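Long-range contacts in protein virC2 (Agrobacterium tumefaciens, PDB 2RH3), which probably binds DNA through its C-terminal ribbon-helix-helix domain, the part present in this chain, and enhances T-DNA transfer and virulence: residues 16-21 and 32-37; 5-10 and 104-109; 12-17 and 111-116; 1-6 and 98-103. All coordinates share one frame; numbering follows the deposited sequence. Where two conformers were deposited one is given.

Interaction 1: residues 16-21 and 32-37; sequences KIYDNL and QMILRR
I34 points its side chain from helix 32-37 into the face of helix 16-21, where I17, Y18 and L21 receive it. Its CG1 lies anti to the carbonyl carbon (chi1 -63°), and the extended second torsion carries CD1 outward to 3.7 Å from Y18 CB. The two side chains cross at about a right angle, and I34 CD1 lies at the ring edge, near the ring plane, 4.0 Å from Y18 CD1. I17 comes obliquely on another flank, its CG2 4.0 Å from I34 CD1, while L21 CD1 rests 3.9 Å from I34 CG1. The remaining leucine branch turns to a second partner: M33 bends at its last torsion (chi3 68°), which brings CE to 3.9 Å from L21 CD2. These reaches suit helices that are not in intimate contact, since the axes run roughly antiparallel at 146° and come no nearer than 10.8 Å. Beyond the two segments, F112 of helix 97-118 touches both I17 and I34, so the isoleucine pair joins three helices of the ribbon-helix-helix domain. No hydrogen bond links the two segments; branched aliphatic ends, a tyrosine flank and a thioether methyl make a purely apolar contact, held by dispersion and the hydrophobic effect.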
loop_
_atom_site.group_PDB
_atom_site.type_symbol
_atom_site.label_atom_id
_atom_site.label_comp_id
_atom_site.label_asym_id
_atom_site.label_seq_id
_atom_site.Cartn_x
_atom_site.Cartn_y
_atom_site.Cartn_z
ATOM N N LYS A 16 -8.053 -11.023 5.147
ATOM C CA LYS A 16 -8.266 -12.442 4.872
ATOM C C LYS A 16 -7.489 -12.875 3.632
ATOM O O LYS A 16 -6.962 -13.988 3.578
ATOM C CB LYS A 16 -9.747 -12.770 4.710
ATOM C CG LYS A 16 -10.551 -12.663 6.002
ATOM C CD LYS A 16 -12.022 -12.935 5.720
ATOM C CE LYS A 16 -12.906 -12.560 6.901
ATOM N NZ LYS A 16 -14.337 -12.790 6.571
ATOM N N ILE A 17 -7.396 -11.977 2.646
ATOM C CA ILE A 17 -6.630 -12.294 1.434
ATOM C C ILE A 17 -5.163 -12.549 1.753
ATOM O O ILE A 17 -4.585 -13.560 1.320
ATOM C CB ILE A 17 -6.805 -11.211 0.334
ATOM C CG1 ILE A 17 -8.206 -11.335 -0.276
ATOM C CG2 ILE A 17 -5.754 -11.392 -0.771
ATOM C CD1 ILE A 17 -8.614 -10.162 -1.174
ATOM N N TYR A 18 -4.557 -11.658 2.527
ATOM C CA TYR A 18 -3.144 -11.797 2.855
ATOM C C TYR A 18 -2.924 -13.062 3.696
ATOM O O TYR A 18 -2.012 -13.865 3.413
ATOM C CB TYR A 18 -2.648 -10.559 3.627
ATOM C CG TYR A 18 -1.219 -10.716 4.067
ATOM C CD1 TYR A 18 -0.172 -10.551 3.153
ATOM C CD2 TYR A 18 -0.908 -11.057 5.392
ATOM C CE1 TYR A 18 1.149 -10.725 3.546
ATOM C CE2 TYR A 18 0.414 -11.215 5.789
ATOM C CZ TYR A 18 1.428 -11.057 4.859
ATOM O OH TYR A 18 2.737 -11.259 5.236
ATOM N N ASP A 19 -3.761 -13.239 4.715
ATOM C CA ASP A 19 -3.630 -14.408 5.590
ATOM C C ASP A 19 -3.732 -15.731 4.820
ATOM O O ASP A 19 -3.066 -16.697 5.169
ATOM C CB ASP A 19 -4.689 -14.374 6.700
ATOM C CG ASP A 19 -4.486 -13.229 7.703
ATOM O OD1 ASP A 19 -3.458 -12.512 7.674
ATOM O OD2 ASP A 19 -5.393 -13.054 8.547
ATOM N N ASN A 20 -4.569 -15.793 3.787
ATOM C CA ASN A 20 -4.651 -16.983 2.963
ATOM C C ASN A 20 -3.449 -17.129 2.019
ATOM O O ASN A 20 -2.978 -18.255 1.767
ATOM C CB ASN A 20 -5.953 -16.963 2.160
ATOM C CG ASN A 20 -6.175 -18.241 1.398
ATOM O OD1 ASN A 20 -6.228 -19.337 1.979
ATOM N ND2 ASN A 20 -6.280 -18.122 0.081
ATOM N N LEU A 21 -2.972 -16.011 1.465
ATOM C CA LEU A 21 -1.821 -16.086 0.570
ATOM C C LEU A 21 -0.612 -16.662 1.276
ATOM O O LEU A 21 0.114 -17.476 0.698
ATOM C CB LEU A 21 -1.505 -14.718 -0.065
ATOM C CG LEU A 21 -2.492 -14.300 -1.165
ATOM C CD1 LEU A 21 -2.258 -12.889 -1.633
ATOM C CD2 LEU A 21 -2.469 -15.232 -2.374
ATOM N N GLN A 32 3.410 -8.417 -2.413
ATOM C CA GLN A 32 3.669 -7.901 -3.755
ATOM C C GLN A 32 2.488 -8.174 -4.687
ATOM O O GLN A 32 2.123 -7.308 -5.494
ATOM C CB GLN A 32 4.962 -8.493 -4.315
ATOM C CG GLN A 32 6.209 -7.755 -3.856
ATOM C CD GLN A 32 7.483 -8.582 -3.979
ATOM O OE1 GLN A 32 7.462 -9.734 -4.421
ATOM N NE2 GLN A 32 8.604 -7.992 -3.578
ATOM N N MET A 33 1.895 -9.366 -4.559
ATOM C CA MET A 33 0.690 -9.750 -5.324
ATOM C C MET A 33 -0.453 -8.780 -5.031
ATOM O O MET A 33 -1.104 -8.268 -5.954
ATOM C CB MET A 33 0.263 -11.189 -5.003
ATOM C CG MET A 33 1.222 -12.234 -5.581
ATOM S SD MET A 33 0.881 -13.866 -4.932
ATOM C CE MET A 33 -0.713 -14.186 -5.702
ATOM N N ILE A 34 -0.680 -8.533 -3.743
ATOM C CA ILE A 34 -1.730 -7.610 -3.329
ATOM C C ILE A 34 -1.444 -6.188 -3.803
ATOM O O ILE A 34 -2.333 -5.538 -4.347
ATOM C CB ILE A 34 -1.966 -7.623 -1.809
ATOM C CG1 ILE A 34 -2.457 -9.012 -1.366
ATOM C CG2 ILE A 34 -3.024 -6.566 -1.455
ATOM C CD1 ILE A 34 -2.506 -9.204 0.159
ATOM N N LEU A 35 -0.205 -5.735 -3.609
ATOM C CA LEU A 35 0.169 -4.357 -3.962
ATOM C C LEU A 35 -0.049 -4.063 -5.449
ATOM O O LEU A 35 -0.428 -2.937 -5.814
ATOM C CB LEU A 35 1.621 -4.071 -3.552
ATOM C CG LEU A 35 2.091 -2.611 -3.551
ATOM C CD1 LEU A 35 1.118 -1.721 -2.800
ATOM C CD2 LEU A 35 3.493 -2.497 -2.965
ATOM N N ARG A 36 0.192 -5.054 -6.298
ATOM C CA ARG A 36 0.007 -4.896 -7.748
ATOM C C ARG A 36 -1.434 -4.468 -8.049
ATOM O O ARG A 36 -1.676 -3.519 -8.820
ATOM C CB ARG A 36 0.363 -6.203 -8.466
ATOM C CG ARG A 36 0.249 -6.140 -9.981
ATOM C CD ARG A 36 0.728 -7.423 -10.646
ATOM N NE ARG A 36 2.177 -7.579 -10.562
ATOM C CZ ARG A 36 2.789 -8.584 -9.945
ATOM N NH1 ARG A 36 2.079 -9.543 -9.363
ATOM N NH2 ARG A 36 4.116 -8.635 -9.924
ATOM N N ARG A 37 -2.382 -5.167 -7.425
ATOM C CA ARG A 37 -3.792 -4.887 -7.598
ATOM C C ARG A 37 -4.161 -3.580 -6.890
ATOM O O ARG A 37 -4.856 -2.741 -7.465
ATOM C CB ARG A 37 -4.642 -6.038 -7.046
ATOM C CG ARG A 37 -6.141 -5.786 -7.082
ATOM C CD ARG A 37 -6.671 -5.730 -8.491
ATOM N NE ARG A 37 -8.117 -5.533 -8.506
ATOM C CZ ARG A 37 -8.922 -5.863 -9.517
ATOM N NH1 ARG A 37 -8.434 -6.412 -10.627
ATOM N NH2 ARG A 37 -10.230 -5.646 -9.419
#

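Interaction 2: residues 5-10 and 104-109; sequences LSARPP and LATAAL
L109 places CG anti to its carbonyl carbon (chi1 -72°) and extends at chi2, which directs CD1 onto the small A7 side chain; the CD1 to A7 CB distance of 3.5 Å is tighter than usual for two carbons. L104 swings the other way, CG anti to the backbone N (chi1 -178°), and its CD2 meets L5 CD2 at 3.9 Å in an oblique crossing. L5 reaches there with chi2 at 148°, away from a staggered value. Between the leucines the side chains shrink to methyls: A105 CB sits 4.0 Å from L5 CB and 3.3 Å from S6 O, allowing the strand and helix axes to approach to 7.0 Å. A polar bridge flanks this apolar row. One water accepts from R8 N at 2.9 Å and donates to T106 OG1 at 2.7 Å, while the same hydroxyl is hydrogen-bonded to H102 O one turn earlier in the helix. Strand 2-7 lies between helix 97-118 and its antiparallel partner strand 71-76: S6 O faces the helix, while L5 and A7 bond backbone-to-backbone with T73 and V71. Helix 27-47 supplies L39 and F42 around the two leucines at one end, and helix 79-89 adds I82 and F89 beside L104.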
loop_
_atom_site.group_PDB
_atom_site.type_symbol
_atom_site.label_atom_id
_atom_site.label_comp_id
_atom_site.label_asym_id
_atom_site.label_seq_id
_atom_site.Cartn_x
_atom_site.Cartn_y
_atom_site.Cartn_z
ATOM N N LEU A 5 8.613 1.958 -4.022
ATOM C CA LEU A 5 7.563 1.755 -3.026
ATOM C C LEU A 5 8.006 0.760 -1.959
ATOM O O LEU A 5 8.849 -0.095 -2.208
ATOM C CB LEU A 5 6.319 1.189 -3.719
ATOM C CG LEU A 5 5.813 1.961 -4.939
ATOM C CD1 LEU A 5 5.182 1.005 -5.942
ATOM C CD2 LEU A 5 4.835 3.052 -4.517
ATOM N N SER A 6 7.418 0.865 -0.775
ATOM C CA SER A 6 7.722 -0.057 0.311
ATOM C C SER A 6 6.544 -0.153 1.257
ATOM O O SER A 6 5.800 0.808 1.434
ATOM C CB SER A 6 8.988 0.366 1.067
ATOM O OG SER A 6 8.830 1.635 1.668
ATOM N N ALA A 7 6.360 -1.333 1.846
ATOM C CA ALA A 7 5.270 -1.547 2.788
ATOM C C ALA A 7 5.564 -2.713 3.709
ATOM O O ALA A 7 6.358 -3.588 3.376
ATOM C CB ALA A 7 3.965 -1.797 2.046
ATOM N N ARG A 8 4.913 -2.713 4.867
ATOM C CA ARG A 8 5.027 -3.817 5.826
ATOM C C ARG A 8 3.805 -4.722 5.728
ATOM O O ARG A 8 2.696 -4.246 5.564
ATOM C CB ARG A 8 5.068 -3.274 7.249
ATOM C CG ARG A 8 6.311 -2.511 7.626
ATOM C CD ARG A 8 6.244 -2.154 9.095
ATOM N NE ARG A 8 7.477 -1.520 9.552
ATOM C CZ ARG A 8 8.550 -2.181 9.974
ATOM N NH1 ARG A 8 8.564 -3.509 10.000
ATOM N NH2 ARG A 8 9.619 -1.505 10.367
ATOM N N PRO A 9 3.995 -6.039 5.873
ATOM C CA PRO A 9 2.807 -6.887 5.923
ATOM C C PRO A 9 1.865 -6.522 7.083
ATOM O O PRO A 9 2.331 -6.072 8.150
ATOM C CB PRO A 9 3.393 -8.290 6.116
ATOM C CG PRO A 9 4.788 -8.195 5.534
ATOM C CD PRO A 9 5.243 -6.824 5.945
ATOM N N PRO A 10 0.548 -6.708 6.881
ATOM C CA PRO A 10 -0.417 -6.400 7.921
ATOM C C PRO A 10 -0.374 -7.433 9.049
ATOM O O PRO A 10 0.137 -8.561 8.865
ATOM C CB PRO A 10 -1.757 -6.484 7.181
ATOM C CG PRO A 10 -1.517 -7.480 6.100
ATOM C CD PRO A 10 -0.102 -7.238 5.664
ATOM N N LEU A 104 2.778 6.146 -0.127
ATOM C CA LEU A 104 1.925 5.804 -1.265
ATOM C C LEU A 104 1.523 4.329 -1.215
ATOM O O LEU A 104 0.329 4.009 -1.299
ATOM C CB LEU A 104 2.629 6.129 -2.589
ATOM C CG LEU A 104 1.824 5.856 -3.875
ATOM C CD1 LEU A 104 0.503 6.616 -3.870
ATOM C CD2 LEU A 104 2.620 6.170 -5.125
ATOM N N ALA A 105 2.502 3.443 -1.053
ATOM C CA ALA A 105 2.202 1.997 -0.981
ATOM C C ALA A 105 1.309 1.669 0.202
ATOM O O ALA A 105 0.342 0.904 0.074
ATOM C CB ALA A 105 3.481 1.181 -0.922
ATOM N N THR A 106 1.622 2.258 1.354
ATOM C CA THR A 106 0.871 1.993 2.569
ATOM C C THR A 106 -0.596 2.427 2.433
ATOM O O THR A 106 -1.500 1.691 2.834
ATOM C CB THR A 106 1.573 2.604 3.806
ATOM O OG1 THR A 106 2.851 1.964 3.971
ATOM C CG2 THR A 106 0.732 2.405 5.062
ATOM N N ALA A 107 -0.826 3.601 1.846
ATOM C CA ALA A 107 -2.185 4.079 1.590
ATOM C C ALA A 107 -2.938 3.178 0.611
ATOM O O ALA A 107 -4.108 2.891 0.817
ATOM C CB ALA A 107 -2.164 5.522 1.062
ATOM N N ALA A 108 -2.261 2.757 -0.450
ATOM C CA ALA A 108 -2.868 1.886 -1.454
ATOM C C ALA A 108 -3.341 0.576 -0.800
ATOM O O ALA A 108 -4.456 0.096 -1.036
ATOM C CB ALA A 108 -1.878 1.628 -2.568
ATOM N N LEU A 109 -2.494 0.021 0.051
ATOM C CA LEU A 109 -2.842 -1.212 0.762
ATOM C C LEU A 109 -3.934 -0.985 1.797
ATOM O O LEU A 109 -4.841 -1.796 1.931
ATOM C CB LEU A 109 -1.593 -1.810 1.406
ATOM C CG LEU A 109 -0.599 -2.441 0.438
ATOM C CD1 LEU A 109 0.729 -2.676 1.175
ATOM C CD2 LEU A 109 -1.135 -3.752 -0.153
HETATM O O HOH W 1 3.304 -0.307 5.350
#

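Interaction 3: residues 12-17 and 111-116; sequences PEVSKI and CFFARE
A helix N-cap is the centre of this contact: S15 sits just before helix 16-21 of the ribbon-helix-helix domain, and E116 of helix 97-118 braces it from across the chain. The tight part is the carboxylate. S15 OG, anti to its backbone N (chi1 174°), donates to E116 OE1 at 2.6 Å while also capping Y18 N. E116 OE2 accepts from I17 N at 3.0 Å, nearly straight at 160°. Both oxygens use their syn lone pairs, so two bonds fix the carboxylate's rotation; the buried glutamate has a chi1 of -94°, off the staggered positions. Lying at the N-terminal end of a helix, its negative charge is probably stabilised and its pKa lowered. S15 CB also packs 3.6 Å from F113 CD1, and V14 CG1 meets the same ring near CD2 at 4.0 Å; Y58 stacks on F113 edge-to-face. The looser side lacks such direct bonds. There a water donates to V14 O at 2.5 Å and to F113 O at 2.8 Å, spanning the backbones, and K16 runs its extended chain away from helix 97-118. I17 CD1 packs against the carboxylate end and CG of E116 and touches F112 CZ at 3.7 Å.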
loop_
_atom_site.group_PDB
_atom_site.type_symbol
_atom_site.label_atom_id
_atom_site.label_comp_id
_atom_site.label_asym_id
_atom_site.label_seq_id
_atom_site.Cartn_x
_atom_site.Cartn_y
_atom_site.Cartn_z
ATOM N N PRO A 12 -2.122 -10.238 11.562
ATOM C CA PRO A 12 -3.161 -11.217 11.285
ATOM C C PRO A 12 -4.565 -10.669 11.482
ATOM O O PRO A 12 -4.793 -9.813 12.350
ATOM C CB PRO A 12 -2.870 -12.330 12.300
ATOM C CG PRO A 12 -1.425 -12.241 12.518
ATOM C CD PRO A 12 -1.136 -10.758 12.524
ATOM N N GLU A 13 -5.481 -11.161 10.654
ATOM C CA GLU A 13 -6.906 -10.795 10.649
ATOM C C GLU A 13 -7.223 -9.412 10.063
ATOM O O GLU A 13 -8.400 -9.052 9.937
ATOM C CB GLU A 13 -7.564 -10.985 12.036
ATOM C CG GLU A 13 -7.321 -12.357 12.686
ATOM C CD GLU A 13 -8.271 -13.453 12.208
ATOM O OE1 GLU A 13 -8.842 -13.343 11.100
ATOM O OE2 GLU A 13 -8.439 -14.444 12.952
ATOM N N VAL A 14 -6.198 -8.645 9.689
ATOM C CA VAL A 14 -6.407 -7.371 8.981
ATOM C C VAL A 14 -6.931 -7.651 7.572
ATOM O O VAL A 14 -7.808 -6.945 7.069
ATOM C CB VAL A 14 -5.106 -6.515 8.910
ATOM C CG1 VAL A 14 -5.236 -5.310 7.943
ATOM C CG2 VAL A 14 -4.701 -6.049 10.312
ATOM N N SER A 15 -6.391 -8.705 6.970
ATOM C CA SER A 15 -6.670 -9.067 5.585
ATOM C C SER A 15 -6.832 -10.575 5.439
ATOM O O SER A 15 -5.859 -11.338 5.574
ATOM C CB SER A 15 -5.515 -8.608 4.685
ATOM O OG SER A 15 -5.731 -9.074 3.363
ATOM N N LYS A 16 -8.053 -11.023 5.147
ATOM C CA LYS A 16 -8.266 -12.442 4.872
ATOM C C LYS A 16 -7.489 -12.875 3.632
ATOM O O LYS A 16 -6.962 -13.988 3.578
ATOM C CB LYS A 16 -9.747 -12.770 4.710
ATOM C CG LYS A 16 -10.551 -12.663 6.002
ATOM C CD LYS A 16 -12.022 -12.935 5.720
ATOM C CE LYS A 16 -12.906 -12.560 6.901
ATOM N NZ LYS A 16 -14.337 -12.790 6.571
ATOM N N ILE A 17 -7.396 -11.977 2.646
ATOM C CA ILE A 17 -6.630 -12.294 1.434
ATOM C C ILE A 17 -5.163 -12.549 1.753
ATOM O O ILE A 17 -4.585 -13.560 1.320
ATOM C CB ILE A 17 -6.805 -11.211 0.334
ATOM C CG1 ILE A 17 -8.206 -11.335 -0.276
ATOM C CG2 ILE A 17 -5.754 -11.392 -0.771
ATOM C CD1 ILE A 17 -8.614 -10.162 -1.174
ATOM N N CYS A 111 -6.294 1.051 1.667
ATOM C CA CYS A 111 -7.510 1.138 0.861
ATOM C C CYS A 111 -8.036 -0.246 0.433
ATOM O O CYS A 111 -9.237 -0.515 0.506
ATOM C CB CYS A 111 -7.239 2.017 -0.367
ATOM S SG CYS A 111 -8.687 2.435 -1.331
ATOM N N PHE A 112 -7.122 -1.111 -0.001
ATOM C CA PHE A 112 -7.441 -2.476 -0.416
ATOM C C PHE A 112 -8.008 -3.249 0.785
ATOM O O PHE A 112 -9.039 -3.926 0.680
ATOM C CB PHE A 112 -6.157 -3.160 -0.932
ATOM C CG PHE A 112 -6.382 -4.550 -1.435
ATOM C CD1 PHE A 112 -6.567 -4.788 -2.797
ATOM C CD2 PHE A 112 -6.401 -5.627 -0.554
ATOM C CE1 PHE A 112 -6.790 -6.094 -3.271
ATOM C CE2 PHE A 112 -6.630 -6.920 -1.016
ATOM C CZ PHE A 112 -6.812 -7.152 -2.372
ATOM N N PHE A 113 -7.335 -3.137 1.934
ATOM C CA PHE A 113 -7.760 -3.841 3.137
ATOM C C PHE A 113 -9.113 -3.332 3.662
ATOM O O PHE A 113 -9.926 -4.128 4.110
ATOM C CB PHE A 113 -6.713 -3.774 4.245
ATOM C CG PHE A 113 -5.358 -4.344 3.873
ATOM C CD1 PHE A 113 -5.230 -5.473 3.030
ATOM C CD2 PHE A 113 -4.204 -3.772 4.408
ATOM C CE1 PHE A 113 -3.961 -5.986 2.705
ATOM C CE2 PHE A 113 -2.943 -4.289 4.104
ATOM C CZ PHE A 113 -2.824 -5.392 3.244
ATOM N N ALA A 114 -9.344 -2.017 3.599
ATOM C CA ALA A 114 -10.633 -1.457 4.038
ATOM C C ALA A 114 -11.770 -1.927 3.129
ATOM O O ALA A 114 -12.891 -2.181 3.590
ATOM C CB ALA A 114 -10.576 0.074 4.095
ATOM N N ARG A 115 -11.463 -2.062 1.837
ATOM C CA ARG A 115 -12.447 -2.516 0.849
ATOM C C ARG A 115 -12.805 -3.970 1.141
ATOM O O ARG A 115 -13.976 -4.345 1.109
ATOM C CB ARG A 115 -11.903 -2.355 -0.574
ATOM C CG ARG A 115 -12.973 -2.559 -1.674
ATOM C CD ARG A 115 -12.395 -2.338 -3.090
ATOM N NE ARG A 115 -11.727 -1.041 -3.265
ATOM C CZ ARG A 115 -12.343 0.119 -3.523
ATOM N NH1 ARG A 115 -13.667 0.183 -3.640
ATOM N NH2 ARG A 115 -11.626 1.225 -3.665
ATOM N N GLU A 116 -11.789 -4.774 1.451
ATOM C CA GLU A 116 -12.004 -6.161 1.884
ATOM C C GLU A 116 -12.979 -6.232 3.056
ATOM O O GLU A 116 -13.953 -6.968 3.022
ATOM C CB GLU A 116 -10.696 -6.777 2.354
ATOM C CG GLU A 116 -9.919 -7.542 1.347
ATOM C CD GLU A 116 -8.813 -8.350 2.024
ATOM O OE1 GLU A 116 -7.728 -7.782 2.234
ATOM O OE2 GLU A 116 -9.041 -9.544 2.340
HETATM O O HOH W 2 -9.344 -6.619 5.131
#

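Interaction 4: residues 1-6 and 98-103; sequences IQVFLS and RAFGHK
This is a close strand-on-helix packing in the ribbon-helix-helix fold, where strand 2-7 of the antiparallel ribbon crosses the first turns of helix 97-118. The axes approach to 5.9 Å at -63°, a closeness that rests on G101. With no side chain on the face turned to the strand, its CA reaches 3.2 Å from F4 O in a CA-H...O contact, and that carbonyl fills the place a CB would take. One residue on, H102 CA makes a second such contact with S6 O. The H102 ring, with CG anti to the backbone N (chi1 180°), brings ND1 to S6, but both bonds are weak: ND1 donates to S6 O at 3.3 Å with a bent geometry, and S6 OG stands 3.5 Å from ND1. The serine hydroxyl occupies the crowded position between backbone N and carbonyl carbon (chi1 62°), from which it meets two waters. One donates to R98 O; the other accepts weakly from R98 NH1, so both link the hydroxyl to R98. On the buried side V3 crosses F100 at about a right angle, while R86 makes a cation-pi contact with that ring. The V3 to F100 approach is CG1 to CE1, 4.2 Å.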
loop_
_atom_site.group_PDB
_atom_site.type_symbol
_atom_site.label_atom_id
_atom_site.label_comp_id
_atom_site.label_asym_id
_atom_site.label_seq_id
_atom_site.Cartn_x
_atom_site.Cartn_y
_atom_site.Cartn_z
ATOM N N ILE A 1 6.631 8.046 -14.750
ATOM C CA ILE A 1 7.967 7.727 -14.162
ATOM C C ILE A 1 7.906 6.531 -13.208
ATOM O O ILE A 1 6.828 6.142 -12.750
ATOM C CB ILE A 1 8.594 8.943 -13.423
ATOM C CG1 ILE A 1 7.672 9.445 -12.301
ATOM C CG2 ILE A 1 8.942 10.052 -14.420
ATOM C CD1 ILE A 1 8.402 10.151 -11.169
ATOM N N GLN A 2 9.074 5.963 -12.916
ATOM C CA GLN A 2 9.187 4.846 -11.988
ATOM C C GLN A 2 9.205 5.361 -10.553
ATOM O O GLN A 2 10.046 6.187 -10.191
ATOM C CB GLN A 2 10.453 4.032 -12.279
ATOM C CG GLN A 2 10.549 2.719 -11.507
ATOM C CD GLN A 2 11.826 1.950 -11.798
ATOM O OE1 GLN A 2 12.903 2.530 -11.933
ATOM N NE2 GLN A 2 11.710 0.631 -11.887
ATOM N N VAL A 3 8.267 4.865 -9.749
ATOM C CA VAL A 3 8.179 5.210 -8.336
ATOM C C VAL A 3 8.566 3.992 -7.504
ATOM O O VAL A 3 8.051 2.889 -7.716
ATOM C CB VAL A 3 6.754 5.713 -7.962
ATOM C CG1 VAL A 3 6.617 5.956 -6.458
ATOM C CG2 VAL A 3 6.428 6.984 -8.734
ATOM N N PHE A 4 9.491 4.198 -6.575
ATOM C CA PHE A 4 9.912 3.143 -5.675
ATOM C C PHE A 4 9.027 3.155 -4.435
ATOM O O PHE A 4 8.699 4.224 -3.905
ATOM C CB PHE A 4 11.409 3.248 -5.366
ATOM C CG PHE A 4 12.282 3.018 -6.577
ATOM C CD1 PHE A 4 12.701 1.732 -6.918
ATOM C CD2 PHE A 4 12.651 4.084 -7.398
ATOM C CE1 PHE A 4 13.491 1.513 -8.055
ATOM C CE2 PHE A 4 13.440 3.877 -8.533
ATOM C CZ PHE A 4 13.861 2.591 -8.862
ATOM N N LEU A 5 8.613 1.958 -4.022
ATOM C CA LEU A 5 7.563 1.755 -3.026
ATOM C C LEU A 5 8.006 0.760 -1.959
ATOM O O LEU A 5 8.849 -0.095 -2.208
ATOM C CB LEU A 5 6.319 1.189 -3.719
ATOM C CG LEU A 5 5.813 1.961 -4.939
ATOM C CD1 LEU A 5 5.182 1.005 -5.942
ATOM C CD2 LEU A 5 4.835 3.052 -4.517
ATOM N N SER A 6 7.418 0.865 -0.775
ATOM C CA SER A 6 7.722 -0.057 0.311
ATOM C C SER A 6 6.544 -0.153 1.257
ATOM O O SER A 6 5.800 0.808 1.434
ATOM C CB SER A 6 8.988 0.366 1.067
ATOM O OG SER A 6 8.830 1.635 1.668
ATOM N N ARG A 98 11.962 7.871 -0.904
ATOM C CA ARG A 98 11.698 6.631 -0.159
ATOM C C ARG A 98 10.517 6.800 0.797
ATOM O O ARG A 98 9.636 5.943 0.852
ATOM C CB ARG A 98 12.948 6.173 0.621
ATOM C CG ARG A 98 12.744 4.884 1.417
ATOM C CD ARG A 98 13.598 4.801 2.693
ATOM N NE ARG A 98 13.343 5.887 3.649
ATOM C CZ ARG A 98 12.203 6.089 4.316
ATOM N NH1 ARG A 98 11.146 5.292 4.143
ATOM N NH2 ARG A 98 12.117 7.112 5.158
ATOM N N ALA A 99 10.495 7.908 1.533
ATOM C CA ALA A 99 9.406 8.192 2.464
ATOM C C ALA A 99 8.079 8.368 1.725
ATOM O O ALA A 99 7.046 7.865 2.174
ATOM C CB ALA A 99 9.713 9.419 3.313
ATOM N N PHE A 100 8.114 9.062 0.585
ATOM C CA PHE A 100 6.922 9.209 -0.251
ATOM C C PHE A 100 6.395 7.858 -0.746
ATOM O O PHE A 100 5.187 7.587 -0.663
ATOM C CB PHE A 100 7.169 10.183 -1.427
ATOM C CG PHE A 100 6.083 10.153 -2.469
ATOM C CD1 PHE A 100 6.316 9.578 -3.717
ATOM C CD2 PHE A 100 4.813 10.657 -2.191
ATOM C CE1 PHE A 100 5.303 9.519 -4.681
ATOM C CE2 PHE A 100 3.790 10.607 -3.150
ATOM C CZ PHE A 100 4.038 10.038 -4.396
ATOM N N GLY A 101 7.298 7.007 -1.238
ATOM C CA GLY A 101 6.924 5.664 -1.726
ATOM C C GLY A 101 6.333 4.763 -0.657
ATOM O O GLY A 101 5.425 3.969 -0.924
ATOM N N HIS A 102 6.833 4.896 0.565
ATOM C CA HIS A 102 6.267 4.173 1.696
ATOM C C HIS A 102 4.845 4.648 1.971
ATOM O O HIS A 102 3.950 3.827 2.168
ATOM C CB HIS A 102 7.127 4.339 2.943
ATOM C CG HIS A 102 6.591 3.619 4.143
ATOM N ND1 HIS A 102 6.616 2.247 4.265
ATOM C CD2 HIS A 102 6.033 4.088 5.286
ATOM C CE1 HIS A 102 6.084 1.899 5.423
ATOM N NE2 HIS A 102 5.714 2.997 6.058
ATOM N N LYS A 103 4.640 5.971 1.952
ATOM C CA LYS A 103 3.317 6.559 2.190
ATOM C C LYS A 103 2.323 6.123 1.126
ATOM O O LYS A 103 1.177 5.763 1.438
ATOM C CB LYS A 103 3.402 8.098 2.229
ATOM C CG LYS A 103 4.054 8.613 3.490
ATOM C CD LYS A 103 3.903 10.131 3.592
ATOM C CE LYS A 103 4.791 10.713 4.677
ATOM N NZ LYS A 103 4.433 10.230 6.044
HETATM O O HOH W 3 9.731 3.527 -0.304
HETATM O O HOH W 4 10.282 2.519 3.990
#

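Helix 97-118 takes part in three of the four contacts. Along it interaction 4 comes first, then interaction 2, then interaction 3, whose centre lies about 21 Å from that of interaction 4. Interactions 2 and 4 are about 9 Å apart between centres and share L5 and S6 of strand 2-7, whereas interactions 1 and 3 share K16 and I17 at the start of helix 16-21. Interaction 1 adds helix 27-47, and its I34 and L35 pack on L109 of interaction 2. Y18 against P9 and P10 connects the same two contacts. The N-terminal segment therefore follows the C-terminal helix from ribbon to helix cap, tying both ends of the chain into one compact ribbon-helix-helix domain.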